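Long-range contacts in angiopoietin-related protein 6 (Homo sapiens, PDB 6Y43), which is a secreted angiopoietin-like growth factor whose fibrinogen-like globe domain probably mediates recognition of binding partners: residues V35-C39 and T49-R53; W65-A70 and W80-P85; H143-S149 and R167-W171; W184-Y190 and G206-R211. One frame throughout, in Å; residues are numbered along the deposited sequence.

The four contacts follow one another along a single fibrinogen C-terminal domain, each closing before the next opens. Contact 1 joins strands 33-40 and 48-54 of the antiparallel sheet. Contact 2 packs helix 65-70 on the start of helix 83-90. The centres of contacts 1 and 2 are about 13 Å apart, and the two touch where Ile-51 meets Leu-81. Contact 3 pairs two loops about 13 Å from contact 2, centre to centre, and meets it through Tyr-68 and Phe-148. Contact 4 joins loops about 20 Å from contact 3, centre to centre, without touching it. The series runs from sheet through helices into loops, where contact 3 lies near the calcium ion.

Contact 1 of 4, residues V35-C39 and T49-R53; sequences VSVWC and TVIQR
Strands 35-39 and 49-53 form an antiparallel hairpin pair, but their short segments are strongly splayed, at 109° between directions. Cys-39 and Thr-49 make a non-hydrogen-bonded pair. Next to it, Val-50 N donates to Trp-38 O over 2.9 Å. Beyond this point the strands diverge, and side chains bridge the gap. The indole of Trp-38 receives the guanidinium of Arg-53 over one face. Arg-53 NH1 comes within 3.2 Å of Trp-38 CG, while the guanidinium plane stands 75° from the ring. This is a cation-pi contact made by the edge of the guanidinium, not a flat stack. The Arg-53 chain leaves the backbone extended, then bends at chi3 (52°), which carries its end over the indole. Gly-77 O holds Arg-53 NH2 and helps fix the group there. Val-50 lies alongside the tryptophan, with Val-50 CG2 3.9 Å from Trp-38 CD1. Val-37 CG2 meets Thr-49 CG2 at 4.0 Å. Cys-39 is also tied by a disulfide to Cys-12. Ile-51 and Gln-52 both face Met-215 of strand 212-219, so strand 48-54 carries a classic beta bulge within the curled antiparallel sheet of the fibrinogen C-terminal domain.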
# COMPACT_ATOMS: atom_id res chain seq x y z
N VAL A 35 1.54 16.67 -4.18
CA VAL A 35 1.88 15.84 -3.03
C VAL A 35 3.23 15.19 -3.31
O VAL A 35 3.49 14.77 -4.45
CB VAL A 35 0.81 14.76 -2.78
CG1 VAL A 35 1.16 13.89 -1.60
CG2 VAL A 35 -0.55 15.41 -2.58
N SER A 36 4.07 15.09 -2.30
CA SER A 36 5.34 14.38 -2.43
C SER A 36 5.15 12.89 -2.16
O SER A 36 4.53 12.50 -1.17
CB SER A 36 6.40 14.94 -1.48
OG SER A 36 6.85 16.22 -1.90
N VAL A 37 5.73 12.06 -3.03
CA VAL A 37 5.65 10.61 -2.92
C VAL A 37 7.03 10.05 -3.18
O VAL A 37 7.86 10.70 -3.82
CB VAL A 37 4.65 9.99 -3.92
CG1 VAL A 37 3.37 10.75 -3.91
CG2 VAL A 37 5.28 9.98 -5.32
N TRP A 38 7.27 8.83 -2.72
CA TRP A 38 8.45 8.07 -3.14
C TRP A 38 8.13 7.33 -4.44
O TRP A 38 7.10 6.66 -4.55
CB TRP A 38 8.88 7.07 -2.07
CG TRP A 38 10.21 6.45 -2.34
CD1 TRP A 38 10.48 5.35 -3.13
CD2 TRP A 38 11.48 6.89 -1.84
NE1 TRP A 38 11.82 5.09 -3.13
CE2 TRP A 38 12.46 6.00 -2.34
CE3 TRP A 38 11.87 7.93 -1.00
CZ2 TRP A 38 13.82 6.15 -2.05
CZ3 TRP A 38 13.23 8.06 -0.70
CH2 TRP A 38 14.18 7.18 -1.23
N CYS A 39 9.02 7.46 -5.43
CA CYS A 39 8.96 6.73 -6.69
C CYS A 39 10.05 5.67 -6.69
O CYS A 39 11.23 6.00 -6.49
CB CYS A 39 9.20 7.64 -7.90
SG CYS A 39 8.04 8.93 -8.26
N THR A 49 4.62 4.43 -8.12
CA THR A 49 4.29 5.35 -7.03
C THR A 49 4.05 4.55 -5.76
O THR A 49 3.14 3.72 -5.71
CB THR A 49 3.04 6.16 -7.38
OG1 THR A 49 3.26 6.86 -8.60
CG2 THR A 49 2.67 7.13 -6.25
N VAL A 50 4.87 4.79 -4.73
CA VAL A 50 4.63 4.13 -3.46
C VAL A 50 3.42 4.77 -2.79
O VAL A 50 3.37 5.99 -2.60
CB VAL A 50 5.87 4.23 -2.56
CG1 VAL A 50 5.58 3.70 -1.16
CG2 VAL A 50 7.04 3.49 -3.20
N ILE A 51 2.45 3.93 -2.39
CA ILE A 51 1.29 4.40 -1.63
C ILE A 51 1.28 3.93 -0.19
O ILE A 51 0.47 4.45 0.60
CB ILE A 51 -0.04 4.01 -2.31
CG1 ILE A 51 -0.28 2.50 -2.29
CG2 ILE A 51 -0.06 4.51 -3.74
CD1 ILE A 51 -1.69 2.11 -2.65
N GLN A 52 2.18 3.03 0.19
CA GLN A 52 2.27 2.50 1.54
C GLN A 52 3.66 1.92 1.69
O GLN A 52 4.15 1.29 0.75
CB GLN A 52 1.23 1.41 1.78
CG GLN A 52 1.17 0.97 3.21
CD GLN A 52 1.90 -0.33 3.48
OE1 GLN A 52 2.66 -0.82 2.65
NE2 GLN A 52 1.68 -0.89 4.68
N ARG A 53 4.29 2.14 2.84
CA ARG A 53 5.58 1.51 3.08
C ARG A 53 5.80 1.32 4.57
O ARG A 53 5.55 2.25 5.37
CB ARG A 53 6.74 2.33 2.51
CG ARG A 53 8.08 1.64 2.69
CD ARG A 53 9.14 2.28 1.77
NE ARG A 53 9.17 3.71 1.96
CZ ARG A 53 9.62 4.59 1.08
NH1 ARG A 53 10.11 4.20 -0.08
NH2 ARG A 53 9.58 5.87 1.37

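Contact 2 of 4, residues W65-A70 and W80-P85; sequences WQHYKA and WLGLEP
The side chains of Tyr-68 and Trp-80 cross at about a right angle. From Tyr-68 CB outward, the contacts change atom by atom. Tyr-68 CB touches Leu-83 CD1 at 4.1 Å. Tyr-68 CD1 then reaches over one face of the indole, 3.4 Å from Trp-80 NE1 and also close to Trp-80 CE2. Tyr-68 CE1 remains over the indole, though farther off, near Trp-80 CE2. The result is an edge-to-face pair, with the tyrosine edge toward the five-membered ring and the planes at 65°. At the tip, Tyr-68 OH is hydrogen-bonded to Phe-61 O and to Gly-169 N.

Trp-80 CG lies opposite the backbone N (chi1 172°), which carries the indole toward helix 65-70. Tyr-68 O accepts from Trp-80 NE1 at 2.8 Å, in the indole plane and on a carbonyl lone pair. This bond helps fix the rotation of the indole. Tyr-68 O also accepts from Leu-83 N at 2.9 Å. Here the C-terminal end of helix 65-70 meets the N-terminal end of helix 83-90 within the fibrinogen-like domain. Gly-82 is the N-cap residue. Lys-69 O takes the next amide, Glu-84 N, at 3.0 Å, so two amides of the first turn of helix 83-90 are satisfied by helix 65-70.

Gly-82 CA sits close to Tyr-68 O in a CA-H...O contact. Lys-69 and Glu-84 point the same way, but Lys-69 NZ stays 5.5 Å from Glu-84 OE1. Each end has another partner: Glu-121 for Lys-69, Tyr-125 and Gln-88 for Glu-84. A water donates to both Ala-70 O and Leu-81 O.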
# COMPACT_ATOMS: atom_id res chain seq x y z
N TRP A 65 -9.53 7.32 11.21
CA TRP A 65 -10.11 7.35 9.87
C TRP A 65 -9.65 8.59 9.11
O TRP A 65 -9.24 8.51 7.95
CB TRP A 65 -11.65 7.31 9.94
CG TRP A 65 -12.28 7.47 8.59
CD1 TRP A 65 -12.78 8.62 8.05
CD2 TRP A 65 -12.48 6.44 7.59
NE1 TRP A 65 -13.26 8.38 6.80
CE2 TRP A 65 -13.10 7.05 6.49
CE3 TRP A 65 -12.18 5.07 7.53
CZ2 TRP A 65 -13.44 6.33 5.34
CZ3 TRP A 65 -12.54 4.36 6.39
CH2 TRP A 65 -13.15 4.99 5.31
N GLN A 66 -9.69 9.75 9.75
CA GLN A 66 -9.27 10.97 9.05
C GLN A 66 -7.83 10.86 8.56
O GLN A 66 -7.49 11.36 7.48
CB GLN A 66 -9.45 12.18 9.96
CG GLN A 66 -9.03 13.51 9.32
CD GLN A 66 -9.74 13.79 8.00
OE1 GLN A 66 -10.93 13.52 7.85
NE2 GLN A 66 -9.01 14.34 7.04
N HIS A 67 -6.95 10.27 9.38
CA HIS A 67 -5.56 10.12 8.95
C HIS A 67 -5.44 9.09 7.83
O HIS A 67 -4.70 9.31 6.86
CB HIS A 67 -4.67 9.76 10.14
CG HIS A 67 -4.35 10.93 11.02
ND1 HIS A 67 -4.71 10.99 12.34
CD2 HIS A 67 -3.75 12.11 10.74
CE1 HIS A 67 -4.33 12.15 12.85
NE2 HIS A 67 -3.75 12.85 11.90
N TYR A 68 -6.19 7.99 7.90
CA TYR A 68 -6.19 7.04 6.79
C TYR A 68 -6.75 7.68 5.52
O TYR A 68 -6.31 7.33 4.41
CB TYR A 68 -6.98 5.76 7.16
CG TYR A 68 -6.05 4.73 7.74
CD1 TYR A 68 -5.20 4.00 6.91
CD2 TYR A 68 -5.94 4.55 9.11
CE1 TYR A 68 -4.28 3.10 7.42
CE2 TYR A 68 -5.03 3.64 9.63
CZ TYR A 68 -4.18 2.93 8.78
OH TYR A 68 -3.27 2.04 9.27
N LYS A 69 -7.71 8.60 5.65
CA LYS A 69 -8.25 9.26 4.46
C LYS A 69 -7.24 10.24 3.87
O LYS A 69 -7.02 10.26 2.65
CB LYS A 69 -9.56 9.99 4.80
CG LYS A 69 -10.15 10.76 3.63
CD LYS A 69 -11.48 11.41 4.01
CE LYS A 69 -11.93 12.37 2.91
NZ LYS A 69 -13.03 13.25 3.39
N ALA A 70 -6.61 11.05 4.70
CA ALA A 70 -5.78 12.14 4.21
C ALA A 70 -4.35 11.73 3.90
O ALA A 70 -3.70 12.41 3.10
CB ALA A 70 -5.76 13.29 5.22
N TRP A 80 1.63 6.28 4.54
CA TRP A 80 0.37 5.88 3.91
C TRP A 80 -0.10 7.09 3.12
O TRP A 80 -0.38 8.14 3.70
CB TRP A 80 -0.67 5.50 4.97
CG TRP A 80 -2.05 5.25 4.46
CD1 TRP A 80 -3.14 6.06 4.59
CD2 TRP A 80 -2.50 4.06 3.78
NE1 TRP A 80 -4.25 5.47 4.00
CE2 TRP A 80 -3.87 4.24 3.50
CE3 TRP A 80 -1.87 2.89 3.36
CZ2 TRP A 80 -4.64 3.27 2.83
CZ3 TRP A 80 -2.62 1.94 2.68
CH2 TRP A 80 -4.00 2.14 2.43
N LEU A 81 -0.19 6.95 1.79
CA LEU A 81 -0.46 8.13 0.96
C LEU A 81 -1.84 8.71 1.25
O LEU A 81 -2.02 9.94 1.17
CB LEU A 81 -0.34 7.78 -0.52
CG LEU A 81 -0.49 8.95 -1.50
CD1 LEU A 81 0.60 10.01 -1.20
CD2 LEU A 81 -0.40 8.46 -2.93
N GLY A 82 -2.81 7.86 1.58
CA GLY A 82 -4.16 8.28 1.90
C GLY A 82 -5.20 7.70 0.96
O GLY A 82 -5.00 7.65 -0.26
N LEU A 83 -6.34 7.29 1.53
CA LEU A 83 -7.40 6.75 0.72
C LEU A 83 -7.90 7.75 -0.31
O LEU A 83 -8.19 7.38 -1.46
CB LEU A 83 -8.55 6.30 1.61
CG LEU A 83 -8.21 5.13 2.53
CD1 LEU A 83 -9.18 5.11 3.71
CD2 LEU A 83 -8.20 3.80 1.81
N GLU A 84 -8.03 9.03 0.07
CA GLU A 84 -8.55 10.00 -0.89
C GLU A 84 -7.55 10.24 -2.00
O GLU A 84 -7.92 10.13 -3.18
CB GLU A 84 -8.96 11.29 -0.17
CG GLU A 84 -9.58 12.34 -1.11
CD GLU A 84 -10.85 11.85 -1.83
OE1 GLU A 84 -11.48 10.86 -1.37
OE2 GLU A 84 -11.22 12.46 -2.86
N PRO A 85 -6.27 10.53 -1.72
CA PRO A 85 -5.30 10.63 -2.83
C PRO A 85 -5.27 9.38 -3.71
O PRO A 85 -5.23 9.48 -4.94
CB PRO A 85 -3.97 10.87 -2.09
CG PRO A 85 -4.36 11.45 -0.77
CD PRO A 85 -5.67 10.80 -0.41
O HOH W 1 -0.99 12.36 1.49

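Contact 3 of 4, residues H143-S149 and R167-W171; sequences HNDKPFS and RGGWW. With EDO (1,2-ethanediol), chain D.
Two edge-to-face aromatic pairs set the geometry between 143-149 and 167-171. In the first, the indole edge of Trp-170 points onto the imidazole face of His-143. Trp-170 NE1 stands over the middle of that ring, 3.6 Å from His-143 CE1, and the planes are 74° apart. In the second, the edge of Phe-148 meets the face of Trp-171. With chi1 at -158°, the end of Phe-148 is brought nearer to 167-171. Phe-148 CD1 lies 3.4 Å from Trp-171 CE2, toward the rim of the indole, with the planes at 78°.

His-143 also works through its own edge. His-143 ND1 donates to Trp-171 O over 2.7 Å, with the oxygen close to the imidazole plane. The donor approaches from above the carbonyl plane. The second ring nitrogen, His-143 NE2, is bonded to His-177 N. These two bonds restrain the rotation of the imidazole.

The loops are joined by a single antiparallel bridge, the hydrogen-bonded pair Ser-149 and Trp-170, in the fibrinogen-like domain near its calcium site. Ser-149 N gives a bond to Trp-170 O at 2.8 Å, and Trp-170 N returns one to Ser-149 O at 3.0 Å. Trp-170 N lies over one face of Phe-148, toward the rim. Trp-171 CA adds a CA-H...O contact to Pro-147 O at 3.2 Å. Farther out, Trp-171 NE1 donates to Tyr-125 O, and Ser-149 OG is bonded to Arg-155 N. An ethanediol, probably from the crystallisation liquor, donates to Gly-168 O.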
# COMPACT_ATOMS: atom_id res chain seq x y z
N HIS A 143 -9.54 -9.84 0.06
CA HIS A 143 -9.98 -8.53 0.48
C HIS A 143 -10.67 -7.77 -0.63
O HIS A 143 -11.14 -6.65 -0.41
CB HIS A 143 -8.77 -7.77 0.98
CG HIS A 143 -8.15 -8.42 2.16
ND1 HIS A 143 -8.64 -8.24 3.44
CD2 HIS A 143 -7.16 -9.34 2.27
CE1 HIS A 143 -7.92 -8.96 4.29
NE2 HIS A 143 -7.02 -9.63 3.60
N ASN A 144 -10.76 -8.36 -1.82
CA ASN A 144 -11.45 -7.71 -2.92
C ASN A 144 -12.90 -7.39 -2.56
O ASN A 144 -13.61 -8.21 -1.95
CB ASN A 144 -11.39 -8.66 -4.11
CG ASN A 144 -11.55 -7.99 -5.42
OD1 ASN A 144 -11.91 -6.81 -5.50
ND2 ASN A 144 -11.24 -8.73 -6.48
N ASP A 145 -13.34 -6.19 -2.93
CA ASP A 145 -14.71 -5.73 -2.72
C ASP A 145 -15.08 -5.78 -1.25
O ASP A 145 -16.23 -6.07 -0.89
CB ASP A 145 -15.71 -6.56 -3.53
CG ASP A 145 -17.09 -5.91 -3.64
OD1 ASP A 145 -17.23 -4.69 -3.39
OD2 ASP A 145 -18.03 -6.66 -3.97
N LYS A 146 -14.11 -5.51 -0.38
CA LYS A 146 -14.36 -5.24 1.01
C LYS A 146 -14.19 -3.75 1.29
O LYS A 146 -13.32 -3.10 0.69
CB LYS A 146 -13.42 -6.04 1.91
CG LYS A 146 -13.67 -7.57 1.91
CD LYS A 146 -15.04 -7.93 2.48
CE LYS A 146 -15.36 -9.37 2.17
NZ LYS A 146 -16.76 -9.70 2.61
N PRO A 147 -15.01 -3.20 2.17
CA PRO A 147 -14.87 -1.79 2.55
C PRO A 147 -13.66 -1.61 3.45
O PRO A 147 -13.16 -2.56 4.05
CB PRO A 147 -16.17 -1.49 3.29
CG PRO A 147 -16.57 -2.80 3.86
CD PRO A 147 -16.10 -3.86 2.91
N PHE A 148 -13.18 -0.37 3.52
CA PHE A 148 -12.07 -0.04 4.40
C PHE A 148 -12.57 0.19 5.82
O PHE A 148 -13.47 1.02 6.05
CB PHE A 148 -11.33 1.21 3.88
CG PHE A 148 -9.92 1.33 4.39
CD1 PHE A 148 -8.89 0.67 3.74
CD2 PHE A 148 -9.61 2.13 5.46
CE1 PHE A 148 -7.58 0.78 4.19
CE2 PHE A 148 -8.30 2.26 5.90
CZ PHE A 148 -7.29 1.58 5.26
N SER A 149 -11.99 -0.54 6.77
CA SER A 149 -12.33 -0.44 8.18
C SER A 149 -11.19 0.15 9.00
O SER A 149 -10.00 -0.13 8.74
CB SER A 149 -12.66 -1.82 8.79
OG SER A 149 -13.90 -2.35 8.37
N ARG A 167 -4.95 -4.21 14.24
CA ARG A 167 -4.35 -2.90 14.53
C ARG A 167 -4.09 -2.04 13.30
O ARG A 167 -3.45 -1.01 13.44
CB ARG A 167 -3.04 -3.04 15.32
CG ARG A 167 -3.08 -4.02 16.48
CD ARG A 167 -4.12 -3.67 17.52
NE ARG A 167 -3.81 -2.42 18.17
CZ ARG A 167 -4.50 -1.90 19.19
NH1 ARG A 167 -5.57 -2.52 19.67
NH2 ARG A 167 -4.12 -0.73 19.71
N GLY A 168 -4.59 -2.40 12.12
CA GLY A 168 -4.44 -1.57 10.95
C GLY A 168 -5.75 -0.92 10.56
O GLY A 168 -6.82 -1.18 11.10
N GLY A 169 -5.64 0.03 9.60
CA GLY A 169 -6.75 0.34 8.72
C GLY A 169 -6.61 -0.55 7.50
O GLY A 169 -5.53 -0.66 6.93
N TRP A 170 -7.70 -1.22 7.12
CA TRP A 170 -7.58 -2.21 6.06
C TRP A 170 -8.96 -2.61 5.59
O TRP A 170 -9.96 -2.40 6.28
CB TRP A 170 -6.80 -3.42 6.56
CG TRP A 170 -6.14 -4.34 5.55
CD1 TRP A 170 -6.46 -5.64 5.31
CD2 TRP A 170 -5.01 -4.04 4.71
NE1 TRP A 170 -5.61 -6.17 4.37
CE2 TRP A 170 -4.72 -5.21 3.98
CE3 TRP A 170 -4.24 -2.89 4.49
CZ2 TRP A 170 -3.67 -5.27 3.06
CZ3 TRP A 170 -3.20 -2.96 3.59
CH2 TRP A 170 -2.93 -4.14 2.88
N TRP A 171 -8.97 -3.28 4.43
CA TRP A 171 -10.19 -3.84 3.86
C TRP A 171 -10.43 -5.22 4.49
O TRP A 171 -10.41 -6.26 3.83
CB TRP A 171 -10.06 -3.91 2.35
CG TRP A 171 -9.65 -2.60 1.69
CD1 TRP A 171 -10.48 -1.59 1.28
CD2 TRP A 171 -8.32 -2.17 1.38
NE1 TRP A 171 -9.75 -0.57 0.72
CE2 TRP A 171 -8.42 -0.90 0.76
CE3 TRP A 171 -7.04 -2.74 1.54
CZ2 TRP A 171 -7.31 -0.19 0.32
CZ3 TRP A 171 -5.94 -2.02 1.10
CH2 TRP A 171 -6.09 -0.76 0.50
C1 EDO D . -6.79 1.61 13.12
O1 EDO D . -7.93 0.84 12.74
C2 EDO D . -7.16 2.49 14.32
O2 EDO D . -8.21 3.39 13.91

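Contact 4 of 4, residues W184-Y190 and G206-R211; sequences WHHGGHY and GAYSLR
Trp-184 meets Arg-211 through a nearly straight bond from Trp-184 NE1 to Arg-211 O, 2.8 Å long. The oxygen lies in the indole plane, but the donor stands 46° above the carbonyl plane. Near the middle of the contact, Ser-209 N donates to Gly-188 O over 2.9 Å. Gly-188 also lies against Tyr-208: Gly-188 CA is over the ring face, in a CH-pi contact 3.8 Å from the Tyr-208 ring centroid. With chi1 at -164°, the Tyr-208 ring is carried back under Gly-188. The edge of Tyr-208 points at the face of His-189 in an edge-to-face pair, with the planes at 86°. Ser-209 CB packs against Tyr-190 CD1 at 4.0 Å, and Ser-209 OG lies at the edge of the His-185 ring.

Three waters tie the loops further. One donates to His-185 O and Leu-210 O, and is also hydrogen-bonded to Ser-209 OG at 2.7 Å. A second accepts from Tyr-190 OH and donates to Gly-206 O and Tyr-208 O. The third accepts from Tyr-190 N and donates to Ala-207 O.

In the next shell, the His-185 ring lies against the Tyr-190 ring, and His-185 NE2 is bonded to Asp-196. Tyr-208 OH is bonded to Trp-104 N, and Arg-211 forms a salt bridge with Glu-102. Together these hold two irregular, water-bridged loops, the second leading directly into strand 212-219, in the loop-rich region of a fibrinogen C-terminal domain.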
# COMPACT_ATOMS: atom_id res chain seq x y z
N TRP A 184 4.26 -3.30 13.07
CA TRP A 184 5.63 -3.63 12.66
C TRP A 184 6.41 -4.06 13.89
O TRP A 184 6.70 -3.24 14.78
CB TRP A 184 6.30 -2.45 11.96
CG TRP A 184 7.64 -2.78 11.33
CD1 TRP A 184 7.86 -3.25 10.07
CD2 TRP A 184 8.92 -2.69 11.95
NE1 TRP A 184 9.20 -3.44 9.86
CE2 TRP A 184 9.88 -3.12 11.01
CE3 TRP A 184 9.35 -2.29 13.22
CZ2 TRP A 184 11.26 -3.13 11.28
CZ3 TRP A 184 10.71 -2.32 13.49
CH2 TRP A 184 11.64 -2.75 12.54
N HIS A 185 6.71 -5.34 14.00
CA HIS A 185 7.52 -5.81 15.11
C HIS A 185 9.00 -5.76 14.74
O HIS A 185 9.37 -5.73 13.57
CB HIS A 185 7.09 -7.20 15.52
CG HIS A 185 5.67 -7.28 16.01
ND1 HIS A 185 5.34 -7.13 17.33
CD2 HIS A 185 4.50 -7.45 15.35
CE1 HIS A 185 4.03 -7.23 17.48
NE2 HIS A 185 3.50 -7.44 16.29
N HIS A 186 9.86 -5.71 15.76
CA HIS A 186 11.30 -5.58 15.53
C HIS A 186 11.99 -6.92 15.24
O HIS A 186 13.21 -7.04 15.37
CB HIS A 186 11.94 -4.88 16.73
CG HIS A 186 11.56 -3.43 16.86
ND1 HIS A 186 12.33 -2.41 16.36
CD2 HIS A 186 10.47 -2.85 17.43
CE1 HIS A 186 11.74 -1.25 16.61
NE2 HIS A 186 10.61 -1.49 17.26
N GLY A 187 11.21 -7.90 14.80
CA GLY A 187 11.70 -9.21 14.39
C GLY A 187 10.52 -9.94 13.80
O GLY A 187 9.37 -9.49 13.89
N GLY A 188 10.81 -11.07 13.16
CA GLY A 188 9.75 -11.80 12.49
C GLY A 188 8.81 -12.48 13.46
O GLY A 188 7.63 -12.65 13.15
N HIS A 189 9.33 -12.90 14.64
CA HIS A 189 8.53 -13.52 15.70
C HIS A 189 8.32 -12.56 16.84
O HIS A 189 9.20 -11.75 17.16
CB HIS A 189 9.19 -14.75 16.23
CG HIS A 189 9.48 -15.72 15.17
ND1 HIS A 189 10.77 -16.02 14.80
CD2 HIS A 189 8.66 -16.32 14.26
CE1 HIS A 189 10.72 -16.86 13.79
NE2 HIS A 189 9.46 -17.12 13.49
N TYR A 190 7.12 -12.60 17.38
CA TYR A 190 6.75 -11.64 18.38
C TYR A 190 5.77 -12.30 19.33
O TYR A 190 5.25 -13.39 19.06
CB TYR A 190 6.15 -10.39 17.73
CG TYR A 190 4.93 -10.68 16.89
CD1 TYR A 190 5.04 -11.06 15.54
CD2 TYR A 190 3.66 -10.59 17.44
CE1 TYR A 190 3.91 -11.31 14.79
CE2 TYR A 190 2.53 -10.86 16.69
CZ TYR A 190 2.66 -11.21 15.37
OH TYR A 190 1.52 -11.45 14.63
N GLY A 206 0.67 -15.86 8.70
CA GLY A 206 -0.04 -14.95 9.56
C GLY A 206 0.57 -14.74 10.93
O GLY A 206 0.16 -13.80 11.62
N ALA A 207 1.50 -15.58 11.36
CA ALA A 207 2.14 -15.41 12.66
C ALA A 207 3.47 -14.68 12.56
O ALA A 207 4.20 -14.62 13.55
CB ALA A 207 2.35 -16.77 13.34
N TYR A 208 3.80 -14.17 11.38
CA TYR A 208 5.08 -13.53 11.09
C TYR A 208 4.88 -12.04 10.92
O TYR A 208 3.80 -11.58 10.54
CB TYR A 208 5.70 -14.11 9.80
CG TYR A 208 7.17 -13.83 9.59
CD1 TYR A 208 8.15 -14.65 10.15
CD2 TYR A 208 7.59 -12.78 8.79
CE1 TYR A 208 9.49 -14.40 9.94
CE2 TYR A 208 8.94 -12.52 8.58
CZ TYR A 208 9.88 -13.34 9.16
OH TYR A 208 11.21 -13.07 8.92
N SER A 209 5.93 -11.27 11.19
CA SER A 209 5.93 -9.83 10.93
C SER A 209 7.06 -9.51 9.96
O SER A 209 8.23 -9.70 10.29
CB SER A 209 6.09 -9.04 12.22
OG SER A 209 5.85 -7.66 11.97
N LEU A 210 6.71 -9.01 8.78
CA LEU A 210 7.72 -8.81 7.76
C LEU A 210 8.59 -7.59 8.07
O LEU A 210 8.14 -6.62 8.69
CB LEU A 210 7.05 -8.66 6.40
CG LEU A 210 6.36 -9.92 5.90
CD1 LEU A 210 5.30 -9.57 4.85
CD2 LEU A 210 7.38 -10.93 5.32
N ARG A 211 9.85 -7.67 7.64
CA ARG A 211 10.79 -6.57 7.88
C ARG A 211 10.46 -5.34 7.04
O ARG A 211 10.58 -4.21 7.51
CB ARG A 211 12.21 -7.03 7.61
CG ARG A 211 13.23 -5.94 7.83
CD ARG A 211 14.64 -6.50 7.90
NE ARG A 211 15.13 -7.04 6.64
CZ ARG A 211 16.25 -7.74 6.50
NH1 ARG A 211 16.61 -8.18 5.31
NH2 ARG A 211 17.03 -8.01 7.56
O HOH W 2 8.18 -6.57 11.31
O HOH W 3 1.58 -11.56 12.13
O HOH W 4 5.41 -14.60 16.05